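Local coordinates for protein peptide chain release factor subunit 1 (Methanosarcina mazei, PDB 3IR9) that probably directs the release of finished polypeptides at all three stop codons together with a GTP-binding partner subunit, through a protein whose C-terminal domain is this chain, at residues A[34-39]-A[155-160]; A[56-61]-A[127-132]; A[63-68]-A[133-138]; A[74-79]-A[119-124]. One frame throughout, in Å; residues are numbered along the deposited sequence.

Contact 1. Residues A[34-39]-A[155-160]; sequences RDFFKE and GIAAIL
The methyl of Ala-157 sits squarely over one face of the Phe-36 ring. Its CB lies 3.8 Å from the ring centroid and only 11° off the normal, a CH-pi contact with the middle of the ring. Phe-36 CG is anti to the backbone N (chi1 161°), which carries CG off the helix on the side of strand 156-160, and the ring reaches Ala-157 from there. Ala-158 O lies beyond the rim, not far from the ring plane, 3.8 Å from Phe-36 CD1.

Ile-159 fills the other half of the contact. Its CG1 stands 4.1 Å from Phe-36 CB, and its terminal CD1 pushes on to the helix backbone, 3.5 Å from Phe-36 N. On its other branch, Ile-159 CG2 meets Glu-39 CG at 3.9 Å, the two side chains crossing at about a right angle. Asp-35 CB touches Ile-159 CD1, while its carboxylate leads away and OD2 is hydrogen-bonded to Tyr-4 OH of the second subunit.

The Phe-36 ring also packs edge-to-face with Phe-153; an alanine here would probably deprive Ala-157 and Phe-153 of their aromatic partner and open a gap between helix and sheet. The axes of 34-39 and 156-160 pass 8.2 Å apart at 63°: the C-terminal part of helix 10-41 packs on one face of the mixed sheet, one outer layer of the alpha/beta sandwich of eRF1 domain 3.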
loop_
_atom_site.group_PDB
_atom_site.type_symbol
_atom_site.label_atom_id
_atom_site.label_comp_id
_atom_site.label_asym_id
_atom_site.label_seq_id
_atom_site.Cartn_x
_atom_site.Cartn_y
_atom_site.Cartn_z
ATOM N N ARG A 34 23.505 -3.499 -4.503
ATOM C CA ARG A 34 24.559 -4.274 -5.146
ATOM C C ARG A 34 25.889 -3.514 -5.154
ATOM O O ARG A 34 26.944 -4.086 -4.870
ATOM C CB ARG A 34 24.123 -4.678 -6.565
ATOM C CG ARG A 34 22.919 -5.633 -6.581
ATOM C CD ARG A 34 21.839 -5.214 -7.574
ATOM N NE ARG A 34 21.797 -6.030 -8.784
ATOM C CZ ARG A 34 21.055 -7.123 -8.920
ATOM N NH1 ARG A 34 20.303 -7.546 -7.912
ATOM N NH2 ARG A 34 21.070 -7.800 -10.060
ATOM N N ASP A 35 25.832 -2.221 -5.460
ATOM C CA ASP A 35 27.029 -1.386 -5.452
ATOM C C ASP A 35 27.598 -1.249 -4.032
ATOM O O ASP A 35 28.810 -1.137 -3.849
ATOM C CB ASP A 35 26.753 -0.020 -6.101
ATOM C CG ASP A 35 26.563 -0.112 -7.622
ATOM O OD1 ASP A 35 26.668 -1.225 -8.184
ATOM O OD2 ASP A 35 26.307 0.933 -8.258
ATOM N N PHE A 36 26.722 -1.278 -3.030
ATOM C CA PHE A 36 27.172 -1.329 -1.647
ATOM C C PHE A 36 27.911 -2.629 -1.392
ATOM O O PHE A 36 28.992 -2.641 -0.801
ATOM C CB PHE A 36 26.003 -1.235 -0.680
ATOM C CG PHE A 36 26.332 -1.717 0.704
ATOM C CD1 PHE A 36 27.196 -1.002 1.513
ATOM C CD2 PHE A 36 25.771 -2.876 1.200
ATOM C CE1 PHE A 36 27.498 -1.439 2.787
ATOM C CE2 PHE A 36 26.068 -3.313 2.475
ATOM C CZ PHE A 36 26.936 -2.593 3.266
ATOM N N PHE A 37 27.303 -3.725 -1.835
ATOM C CA PHE A 37 27.899 -5.048 -1.713
ATOM C C PHE A 37 29.254 -5.107 -2.435
ATOM O O PHE A 37 30.251 -5.548 -1.866
ATOM C CB PHE A 37 26.953 -6.121 -2.274
ATOM C CG PHE A 37 25.762 -6.438 -1.387
ATOM C CD1 PHE A 37 25.899 -6.532 -0.008
ATOM C CD2 PHE A 37 24.515 -6.686 -1.944
ATOM C CE1 PHE A 37 24.805 -6.838 0.799
ATOM C CE2 PHE A 37 23.420 -6.996 -1.144
ATOM C CZ PHE A 37 23.567 -7.070 0.230
ATOM N N LYS A 38 29.285 -4.647 -3.682
ATOM C CA LYS A 38 30.501 -4.695 -4.493
ATOM C C LYS A 38 31.639 -3.868 -3.897
ATOM O O LYS A 38 32.811 -4.158 -4.129
ATOM C CB LYS A 38 30.207 -4.234 -5.922
ATOM C CG LYS A 38 29.332 -5.206 -6.712
ATOM C CD LYS A 38 28.612 -4.528 -7.883
ATOM C CE LYS A 38 29.548 -4.227 -9.044
ATOM N NZ LYS A 38 28.827 -3.541 -10.148
ATOM N N GLU A 39 31.290 -2.837 -3.137
ATOM C CA GLU A 39 32.284 -2.007 -2.472
ATOM C C GLU A 39 32.752 -2.682 -1.195
ATOM O O GLU A 39 33.903 -2.535 -0.778
ATOM C CB GLU A 39 31.691 -0.643 -2.135
ATOM C CG GLU A 39 31.476 0.243 -3.337
ATOM C CD GLU A 39 32.779 0.641 -3.993
ATOM O OE1 GLU A 39 33.854 0.216 -3.502
ATOM O OE2 GLU A 39 32.727 1.380 -4.998
ATOM N N GLY A 155 19.450 -2.257 8.319
ATOM C CA GLY A 155 18.563 -1.521 7.435
ATOM C C GLY A 155 19.082 -0.127 7.183
ATOM O O GLY A 155 18.325 0.780 6.848
ATOM N N ILE A 156 20.391 0.029 7.359
ATOM C CA ILE A 156 21.082 1.299 7.180
ATOM C C ILE A 156 22.506 1.019 6.715
ATOM O O ILE A 156 23.337 0.551 7.488
ATOM C CB ILE A 156 21.180 2.081 8.505
ATOM C CG1 ILE A 156 19.794 2.363 9.085
ATOM C CG2 ILE A 156 21.969 3.370 8.309
ATOM C CD1 ILE A 156 19.830 3.217 10.340
ATOM N N ALA A 157 22.795 1.295 5.453
ATOM C CA ALA A 157 24.132 1.067 4.932
ATOM C C ALA A 157 24.647 2.339 4.287
ATOM O O ALA A 157 23.970 3.364 4.293
ATOM C CB ALA A 157 24.123 -0.071 3.937
ATOM N N ALA A 158 25.848 2.276 3.728
ATOM C CA ALA A 158 26.410 3.424 3.035
ATOM C C ALA A 158 27.687 3.079 2.283
ATOM O O ALA A 158 28.530 2.325 2.770
ATOM C CB ALA A 158 26.654 4.582 4.008
ATOM N N ILE A 159 27.805 3.624 1.078
ATOM C CA ILE A 159 29.066 3.638 0.363
ATOM C C ILE A 159 29.723 4.977 0.667
ATOM O O ILE A 159 29.078 6.026 0.608
ATOM C CB ILE A 159 28.853 3.490 -1.148
ATOM C CG1 ILE A 159 28.136 2.172 -1.452
ATOM C CG2 ILE A 159 30.180 3.576 -1.880
ATOM C CD1 ILE A 159 27.544 2.112 -2.845
ATOM N N LEU A 160 31.003 4.941 1.010
ATOM C CA LEU A 160 31.699 6.145 1.431
ATOM C C LEU A 160 32.487 6.768 0.281
ATOM O O LEU A 160 32.785 6.107 -0.714
ATOM C CB LEU A 160 32.624 5.835 2.612
ATOM C CG LEU A 160 32.031 4.919 3.683
ATOM C CD1 LEU A 160 32.999 4.728 4.845
ATOM C CD2 LEU A 160 30.698 5.469 4.165
#

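Contact 2. Residues A[56-61]-A[127-132]; sequences ANLEIN and ELADKS
The C-terminal ends of helices 51-58 and 121-131 come together around two pairs, Leu-58 with Leu-128 (CA to CA 5.9 Å) and Asn-61 with Ser-132 (CA to CA 4.7 Å). The first helix ends in a Schellman motif: Asn-61, with positive phi, is its C-prime residue, Ser-62 N returns to Asn-57 O and Asn-61 N to Leu-58 O. Both helices belong to the layer that covers one face of the mixed sheet of eRF1 domain 3.

The apolar half of the contact is a leucine pair meeting at its beta carbons, with Leu-58 CB 3.8 Å from Leu-128 CB. Leu-58 CD2 continues to the backbone of the facing helix, 3.8 Å from Ala-129 N. Toward the more exposed side, Leu-128 CD1 rests 4.1 Å from Glu-59 CG.

The polar half is carried by Lys-131. Its chain bends at the last torsion (chi4 81°), placing NZ 2.7 Å from Asn-61 OD1 in a hydrogen bond. The C=O...N angle is 136° and the donor is tilted 25° from the carbonyl plane. The lysine chain itself runs roughly perpendicular to the asparagine side chain. An alanine in place of Asn-61 would probably leave the ammonium group without this acceptor and free to turn. Arg-161 ties the two helix ends as well, through a hydrogen bond to Ser-132 O and a weak one to Asn-61 O. Packing is tight next to the lysine-asparagine bond, where Ser-132 CB lies 3.3 Å from Asn-61 CA.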
loop_
_atom_site.group_PDB
_atom_site.type_symbol
_atom_site.label_atom_id
_atom_site.label_comp_id
_atom_site.label_asym_id
_atom_site.label_seq_id
_atom_site.Cartn_x
_atom_site.Cartn_y
_atom_site.Cartn_z
ATOM N N ALA A 56 28.075 8.310 12.336
ATOM C CA ALA A 56 29.328 9.039 12.527
ATOM C C ALA A 56 29.967 9.513 11.220
ATOM O O ALA A 56 30.696 10.507 11.190
ATOM C CB ALA A 56 30.313 8.189 13.326
ATOM N N ASN A 57 29.699 8.793 10.139
ATOM C CA ASN A 57 30.249 9.167 8.850
ATOM C C ASN A 57 29.488 10.345 8.264
ATOM O O ASN A 57 30.082 11.247 7.674
ATOM C CB ASN A 57 30.251 7.972 7.903
ATOM C CG ASN A 57 31.350 6.977 8.233
ATOM O OD1 ASN A 57 31.086 5.878 8.722
ATOM N ND2 ASN A 57 32.594 7.368 7.983
ATOM N N LEU A 58 28.174 10.346 8.461
ATOM C CA LEU A 58 27.333 11.450 8.005
ATOM C C LEU A 58 27.714 12.751 8.691
ATOM O O LEU A 58 27.616 13.833 8.102
ATOM C CB LEU A 58 25.862 11.139 8.274
ATOM C CG LEU A 58 25.228 10.137 7.315
ATOM C CD1 LEU A 58 23.957 9.555 7.909
ATOM C CD2 LEU A 58 24.950 10.791 5.973
ATOM N N GLU A 59 28.145 12.635 9.945
ATOM C CA GLU A 59 28.510 13.797 10.751
ATOM C C GLU A 59 29.894 14.325 10.385
ATOM O O GLU A 59 30.395 15.261 10.998
ATOM C CB GLU A 59 28.415 13.476 12.248
ATOM C CG GLU A 59 26.989 13.146 12.702
ATOM C CD GLU A 59 26.890 12.775 14.173
ATOM O OE1 GLU A 59 27.918 12.365 14.755
ATOM O OE2 GLU A 59 25.778 12.884 14.743
ATOM N N ILE A 60 30.498 13.725 9.370
ATOM C CA ILE A 60 31.757 14.224 8.856
ATOM C C ILE A 60 31.706 14.276 7.338
ATOM O O ILE A 60 32.739 14.341 6.668
ATOM C CB ILE A 60 32.951 13.385 9.348
ATOM C CG1 ILE A 60 32.819 11.928 8.921
ATOM C CG2 ILE A 60 33.041 13.445 10.850
ATOM C CD1 ILE A 60 34.036 11.106 9.260
ATOM N N ASN A 61 30.490 14.235 6.801
ATOM C CA ASN A 61 30.277 14.484 5.381
ATOM C C ASN A 61 30.988 13.480 4.490
ATOM O O ASN A 61 31.298 13.782 3.338
ATOM C CB ASN A 61 30.761 15.892 5.036
ATOM C CG ASN A 61 30.364 16.912 6.080
ATOM O OD1 ASN A 61 29.180 17.100 6.361
ATOM N ND2 ASN A 61 31.351 17.576 6.664
ATOM N N GLU A 127 18.370 14.215 6.798
ATOM C CA GLU A 127 18.781 15.578 7.124
ATOM C C GLU A 127 20.299 15.713 7.001
ATOM O O GLU A 127 20.801 16.665 6.406
ATOM C CB GLU A 127 18.339 15.941 8.549
ATOM C CG GLU A 127 16.843 15.762 8.831
ATOM C CD GLU A 127 16.503 15.861 10.318
ATOM O OE1 GLU A 127 15.311 16.040 10.654
ATOM O OE2 GLU A 127 17.430 15.758 11.152
ATOM N N LEU A 128 21.024 14.753 7.569
ATOM C CA LEU A 128 22.479 14.754 7.498
ATOM C C LEU A 128 22.963 14.460 6.085
ATOM O O LEU A 128 23.881 15.114 5.595
ATOM C CB LEU A 128 23.066 13.731 8.467
ATOM C CG LEU A 128 22.624 13.867 9.916
ATOM C CD1 LEU A 128 23.380 12.878 10.772
ATOM C CD2 LEU A 128 22.861 15.285 10.387
ATOM N N ALA A 129 22.357 13.468 5.435
ATOM C CA ALA A 129 22.691 13.168 4.050
ATOM C C ALA A 129 22.618 14.448 3.235
ATOM O O ALA A 129 23.597 14.853 2.610
ATOM C CB ALA A 129 21.750 12.121 3.477
ATOM N N ASP A 130 21.454 15.089 3.262
ATOM C CA ASP A 130 21.231 16.308 2.496
ATOM C C ASP A 130 22.321 17.334 2.802
ATOM O O ASP A 130 22.883 17.961 1.901
ATOM C CB ASP A 130 19.850 16.882 2.819
ATOM C CG ASP A 130 19.200 17.546 1.623
ATOM O OD1 ASP A 130 18.783 16.819 0.692
ATOM O OD2 ASP A 130 19.098 18.792 1.622
ATOM N N LYS A 131 22.611 17.493 4.088
ATOM C CA LYS A 131 23.673 18.379 4.551
ATOM C C LYS A 131 24.981 18.196 3.768
ATOM O O LYS A 131 25.502 19.158 3.197
ATOM C CB LYS A 131 23.879 18.196 6.064
ATOM C CG LYS A 131 25.321 18.060 6.540
ATOM C CD LYS A 131 25.352 17.427 7.932
ATOM C CE LYS A 131 26.669 16.706 8.214
ATOM N NZ LYS A 131 27.751 17.631 8.644
ATOM N N SER A 132 25.486 16.963 3.717
ATOM C CA SER A 132 26.787 16.687 3.100
ATOM C C SER A 132 26.698 16.331 1.616
ATOM O O SER A 132 27.658 15.822 1.041
ATOM C CB SER A 132 27.546 15.591 3.874
ATOM O OG SER A 132 26.980 14.299 3.699
#

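Contact 3. Residues A[63-68]-A[133-138]; sequences VDVLLL and NAKVVF
Leu-66 and Lys-135 join two neighbouring parallel strands whose short axes diverge by 23°. Lys-135 N donates to Asp-64 O at 2.9 Å, and Leu-66 N to Lys-135 O at 2.8 Å, almost in line with the carbonyl (C=O...N angle 176°). Val-137 N then reaches Leu-66 O at 3.0 Å, and a weak bond from Leu-68 N to Val-137 O continues the ladder. Asp-64 and Val-65 together face Ile-159 on the other neighbouring strand, a classic beta bulge.

At the start of the pair, Val-63 CG1 meets Ala-134 CB at 3.7 Å. The side chains of Asp-64 and Lys-135 run alongside each other in the same direction; the lysine chain kinks at its last two torsions (chi4 -74°), and Asp-64 OD1 stays 4.0 Å from Lys-135 NZ, a long salt bridge. On the same face of the sheet as Lys-135, Val-65 CG1 and Val-137 CG2 approach to 4.4 Å. On the opposite face Leu-68 and Phe-138 run alongside each other, and Leu-68 CD1 touches ring atom Phe-138 CE1 at 4.2 Å.

Tyr-4 of the second subunit packs on Val-65 and Val-137. Helix 121-131 covers the other face, where Ala-129 touches Leu-66 and Val-136. It also precedes strand 135-139, which makes this a beta-alpha-beta crossover with the zinc-bearing sheet inserted before the helix; strand 63-69 lies between 135-139 and 156-160.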
loop_
_atom_site.group_PDB
_atom_site.type_symbol
_atom_site.label_atom_id
_atom_site.label_comp_id
_atom_site.label_asym_id
_atom_site.label_seq_id
_atom_site.Cartn_x
_atom_site.Cartn_y
_atom_site.Cartn_z
ATOM N N VAL A 63 29.820 10.460 3.580
ATOM C CA VAL A 63 28.907 9.533 2.914
ATOM C C VAL A 63 28.547 9.974 1.496
ATOM O O VAL A 63 27.925 11.017 1.287
ATOM C CB VAL A 63 27.634 9.274 3.758
ATOM C CG1 VAL A 63 26.508 8.715 2.893
ATOM C CG2 VAL A 63 27.962 8.333 4.911
ATOM N N ASP A 64 28.959 9.166 0.527
ATOM C CA ASP A 64 28.618 9.404 -0.866
ATOM C C ASP A 64 27.194 8.948 -1.147
ATOM O O ASP A 64 26.399 9.703 -1.714
ATOM C CB ASP A 64 29.590 8.677 -1.796
ATOM C CG ASP A 64 29.374 9.034 -3.252
ATOM O OD1 ASP A 64 28.855 10.144 -3.517
ATOM O OD2 ASP A 64 29.720 8.209 -4.124
ATOM N N VAL A 65 26.883 7.714 -0.745
ATOM C CA VAL A 65 25.552 7.129 -0.922
ATOM C C VAL A 65 25.004 6.549 0.388
ATOM O O VAL A 65 25.678 5.763 1.055
ATOM C CB VAL A 65 25.560 5.994 -1.969
ATOM C CG1 VAL A 65 24.165 5.425 -2.135
ATOM C CG2 VAL A 65 26.098 6.486 -3.302
ATOM N N LEU A 66 23.780 6.936 0.747
ATOM C CA LEU A 66 23.142 6.457 1.974
ATOM C C LEU A 66 22.020 5.461 1.686
ATOM O O LEU A 66 21.145 5.726 0.865
ATOM C CB LEU A 66 22.593 7.636 2.779
ATOM C CG LEU A 66 21.771 7.325 4.031
ATOM C CD1 LEU A 66 22.601 6.593 5.092
ATOM C CD2 LEU A 66 21.175 8.614 4.587
ATOM N N LEU A 67 22.046 4.319 2.368
ATOM C CA LEU A 67 21.029 3.287 2.164
ATOM C C LEU A 67 20.177 3.023 3.413
ATOM O O LEU A 67 20.700 2.711 4.483
ATOM C CB LEU A 67 21.667 1.986 1.658
ATOM C CG LEU A 67 22.443 2.089 0.339
ATOM C CD1 LEU A 67 23.933 2.269 0.593
ATOM C CD2 LEU A 67 22.212 0.863 -0.524
ATOM N N LEU A 68 18.861 3.153 3.257
ATOM C CA LEU A 68 17.899 2.950 4.342
ATOM C C LEU A 68 16.801 1.970 3.900
ATOM O O LEU A 68 16.248 2.109 2.810
ATOM C CB LEU A 68 17.276 4.293 4.755
ATOM C CG LEU A 68 18.203 5.511 4.906
ATOM C CD1 LEU A 68 17.432 6.770 5.272
ATOM C CD2 LEU A 68 19.296 5.248 5.934
ATOM N N ASN A 133 25.552 16.607 1.000
ATOM C CA ASN A 133 25.335 16.286 -0.410
ATOM C C ASN A 133 25.333 14.795 -0.712
ATOM O O ASN A 133 25.388 14.389 -1.876
ATOM C CB ASN A 133 26.364 16.984 -1.295
ATOM C CG ASN A 133 25.762 18.096 -2.110
ATOM O OD1 ASN A 133 26.153 18.318 -3.256
ATOM N ND2 ASN A 133 24.794 18.798 -1.531
ATOM N N ALA A 134 25.281 13.984 0.338
ATOM C CA ALA A 134 25.145 12.549 0.172
ATOM C C ALA A 134 23.885 12.265 -0.644
ATOM O O ALA A 134 22.889 12.990 -0.539
ATOM C CB ALA A 134 25.080 11.849 1.532
ATOM N N LYS A 135 23.946 11.223 -1.468
ATOM C CA LYS A 135 22.780 10.755 -2.214
ATOM C C LYS A 135 21.916 9.832 -1.340
ATOM O O LYS A 135 22.428 8.918 -0.689
ATOM C CB LYS A 135 23.212 10.051 -3.511
ATOM C CG LYS A 135 23.750 10.993 -4.597
ATOM C CD LYS A 135 24.165 10.241 -5.868
ATOM C CE LYS A 135 25.677 10.083 -5.971
ATOM N NZ LYS A 135 26.353 11.363 -6.335
ATOM N N VAL A 136 20.608 10.080 -1.324
ATOM C CA VAL A 136 19.692 9.323 -0.470
ATOM C C VAL A 136 18.863 8.294 -1.253
ATOM O O VAL A 136 18.033 8.660 -2.089
ATOM C CB VAL A 136 18.739 10.262 0.305
ATOM C CG1 VAL A 136 18.101 9.522 1.471
ATOM C CG2 VAL A 136 19.489 11.493 0.800
ATOM N N VAL A 137 19.102 7.013 -0.968
ATOM C CA VAL A 137 18.397 5.901 -1.613
ATOM C C VAL A 137 17.597 5.066 -0.610
ATOM O O VAL A 137 18.085 4.750 0.475
ATOM C CB VAL A 137 19.380 4.949 -2.325
ATOM C CG1 VAL A 137 18.675 3.652 -2.704
ATOM C CG2 VAL A 137 19.986 5.619 -3.547
ATOM N N PHE A 138 16.371 4.700 -0.982
ATOM C CA PHE A 138 15.532 3.857 -0.133
ATOM C C PHE A 138 15.435 2.446 -0.693
ATOM O O PHE A 138 15.603 2.239 -1.893
ATOM C CB PHE A 138 14.144 4.470 0.029
ATOM C CG PHE A 138 14.153 5.813 0.703
ATOM C CD1 PHE A 138 14.128 5.912 2.087
ATOM C CD2 PHE A 138 14.191 6.978 -0.047
ATOM C CE1 PHE A 138 14.137 7.156 2.713
ATOM C CE2 PHE A 138 14.202 8.223 0.569
ATOM C CZ PHE A 138 14.174 8.311 1.950
#

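Contact 4. Residues A[74-79]-A[119-124]; sequences AERVTT and TDIVDE
Arg-76 N donates to Thr-119 O in a short, nearly straight bond of 2.6 Å (173°). Thr-119 N returns a longer one to Arg-76 O at 3.2 Å, completing an antiparallel hydrogen-bonded pair. Two residues earlier, just ahead of the first strand, Ala-74 O accepts from Ile-121 N at 2.8 Å, in the plane of that carbonyl. Ile-121 follows the N-cap residue Asp-120, so the second strand passes straight into helix 121-131 while still held to the first.

The strands belong to the small three-stranded antiparallel sheet that projects from the alpha/beta core of the domain and carries, at its far end, a zinc ion bound by Cys-81, Cys-84, Cys-106 and Cys-109. Here, at its near end, Ile-121 CD1 presses against Arg-76 CB at 3.5 Å. Arg-76 CG is anti to the backbone N (chi1 -177°) and stands 3.6 Å from Glu-124 OE1. The two charged groups, their planes 24° apart, are joined by a water: it accepts from Arg-76 NE at 3.2 Å and donates to Glu-124 OE2 at 3.0 Å. Glu-124 OE2 also forms a salt bridge with Arg-55 of helix 51-58, and Arg-76 NH1 is hydrogen-bonded to Thr-91 OG1 on the neighbouring strand.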
loop_
_atom_site.group_PDB
_atom_site.type_symbol
_atom_site.label_atom_id
_atom_site.label_comp_id
_atom_site.label_asym_id
_atom_site.label_seq_id
_atom_site.Cartn_x
_atom_site.Cartn_y
_atom_site.Cartn_z
ATOM N N ALA A 74 12.063 2.924 13.922
ATOM C CA ALA A 74 12.837 3.395 15.074
ATOM C C ALA A 74 13.020 4.913 15.109
ATOM O O ALA A 74 13.286 5.537 14.083
ATOM C CB ALA A 74 14.196 2.704 15.107
ATOM N N GLU A 75 12.890 5.501 16.298
ATOM C CA GLU A 75 13.066 6.942 16.455
ATOM C C GLU A 75 14.326 7.276 17.246
ATOM O O GLU A 75 14.807 6.475 18.047
ATOM C CB GLU A 75 11.869 7.570 17.174
ATOM C CG GLU A 75 10.554 6.853 16.994
ATOM C CD GLU A 75 9.462 7.470 17.844
ATOM O OE1 GLU A 75 9.162 6.923 18.928
ATOM O OE2 GLU A 75 8.923 8.520 17.438
ATOM N N ARG A 76 14.841 8.479 17.030
ATOM C CA ARG A 76 15.972 8.975 17.797
ATOM C C ARG A 76 15.492 9.961 18.859
ATOM O O ARG A 76 14.900 10.994 18.551
ATOM C CB ARG A 76 16.995 9.640 16.873
ATOM C CG ARG A 76 18.252 10.141 17.568
ATOM C CD ARG A 76 18.981 9.006 18.269
ATOM N NE ARG A 76 20.356 9.373 18.579
ATOM C CZ ARG A 76 21.278 8.529 19.020
ATOM N NH1 ARG A 76 20.986 7.250 19.217
ATOM N NH2 ARG A 76 22.500 8.973 19.259
ATOM N N VAL A 77 15.752 9.635 20.116
ATOM C CA VAL A 77 15.274 10.453 21.218
ATOM C C VAL A 77 16.391 11.296 21.828
ATOM O O VAL A 77 17.393 10.772 22.315
ATOM C CB VAL A 77 14.643 9.577 22.319
ATOM C CG1 VAL A 77 13.937 10.449 23.341
ATOM C CG2 VAL A 77 13.684 8.561 21.708
ATOM N N THR A 78 16.220 12.610 21.799
ATOM C CA THR A 78 17.140 13.486 22.507
ATOM C C THR A 78 16.538 13.867 23.853
ATOM O O THR A 78 15.335 14.112 23.967
ATOM C CB THR A 78 17.469 14.764 21.708
ATOM O OG1 THR A 78 18.099 14.415 20.469
ATOM C CG2 THR A 78 18.392 15.668 22.507
ATOM N N THR A 79 17.382 13.900 24.875
ATOM C CA THR A 79 16.964 14.353 26.190
ATOM C C THR A 79 18.002 15.346 26.734
ATOM O O THR A 79 19.187 15.259 26.411
ATOM C CB THR A 79 16.756 13.158 27.160
ATOM O OG1 THR A 79 18.023 12.649 27.590
ATOM C CG2 THR A 79 15.980 12.035 26.475
ATOM N N THR A 119 12.575 12.166 16.737
ATOM C CA THR A 119 12.654 12.182 15.284
ATOM C C THR A 119 12.865 10.747 14.821
ATOM O O THR A 119 13.718 10.040 15.355
ATOM C CB THR A 119 13.832 13.066 14.789
ATOM O OG1 THR A 119 13.714 14.392 15.326
ATOM C CG2 THR A 119 13.851 13.144 13.280
ATOM N N ASP A 120 12.075 10.300 13.852
ATOM C CA ASP A 120 12.288 8.977 13.283
ATOM C C ASP A 120 13.732 8.932 12.803
ATOM O O ASP A 120 14.284 9.960 12.419
ATOM C CB ASP A 120 11.329 8.742 12.115
ATOM C CG ASP A 120 11.367 7.309 11.595
ATOM O OD1 ASP A 120 12.134 6.476 12.123
ATOM O OD2 ASP A 120 10.616 7.015 10.645
ATOM N N ILE A 121 14.354 7.759 12.830
ATOM C CA ILE A 121 15.738 7.647 12.367
ATOM C C ILE A 121 15.903 8.034 10.889
ATOM O O ILE A 121 16.811 8.791 10.541
ATOM C CB ILE A 121 16.341 6.251 12.657
ATOM C CG1 ILE A 121 16.786 6.178 14.113
ATOM C CG2 ILE A 121 17.544 5.977 11.767
ATOM C CD1 ILE A 121 17.816 7.217 14.470
ATOM N N VAL A 122 15.022 7.532 10.028
ATOM C CA VAL A 122 15.079 7.861 8.602
ATOM C C VAL A 122 15.070 9.371 8.338
ATOM O O VAL A 122 15.644 9.836 7.355
ATOM C CB VAL A 122 13.966 7.148 7.794
ATOM C CG1 VAL A 122 12.763 6.865 8.668
ATOM C CG2 VAL A 122 13.577 7.959 6.577
ATOM N N ASP A 123 14.433 10.130 9.225
ATOM C CA ASP A 123 14.480 11.588 9.157
ATOM C C ASP A 123 15.908 12.081 9.364
ATOM O O ASP A 123 16.525 12.629 8.450
ATOM C CB ASP A 123 13.584 12.211 10.231
ATOM C CG ASP A 123 12.167 12.467 9.753
ATOM O OD1 ASP A 123 11.688 11.750 8.846
ATOM O OD2 ASP A 123 11.529 13.391 10.302
ATOM N N GLU A 124 16.419 11.876 10.577
ATOM C CA GLU A 124 17.737 12.365 10.978
ATOM C C GLU A 124 18.811 12.083 9.936
ATOM O O GLU A 124 19.656 12.933 9.655
ATOM C CB GLU A 124 18.151 11.746 12.318
ATOM C CG GLU A 124 19.598 12.032 12.709
ATOM C CD GLU A 124 20.147 11.023 13.710
ATOM O OE1 GLU A 124 19.395 10.112 14.110
ATOM O OE2 GLU A 124 21.331 11.136 14.098
HETATM O O HOH W 1 21.415 11.981 17.027
#

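In the fold
From the N terminus, the long helix 10-41 supplies the first half of contact 1, whose partner arrives only with the last strand, so its loop encloses all the others. The chain then opens contacts 2, 3 and 4 in turn. Contact 4 closes first, after the excursion through the zinc-bearing sheet, and lies within the loops of both contacts 2 and 3. Helix 121-131 then closes contact 2, and strand 135-139 closes contact 3; these two cross, since their segments alternate. Contacts 1 and 3 meet in the mixed sheet through neighbouring strands, contact 2 joins the helices over one face, and contact 4 fastens the projecting sheet to the core.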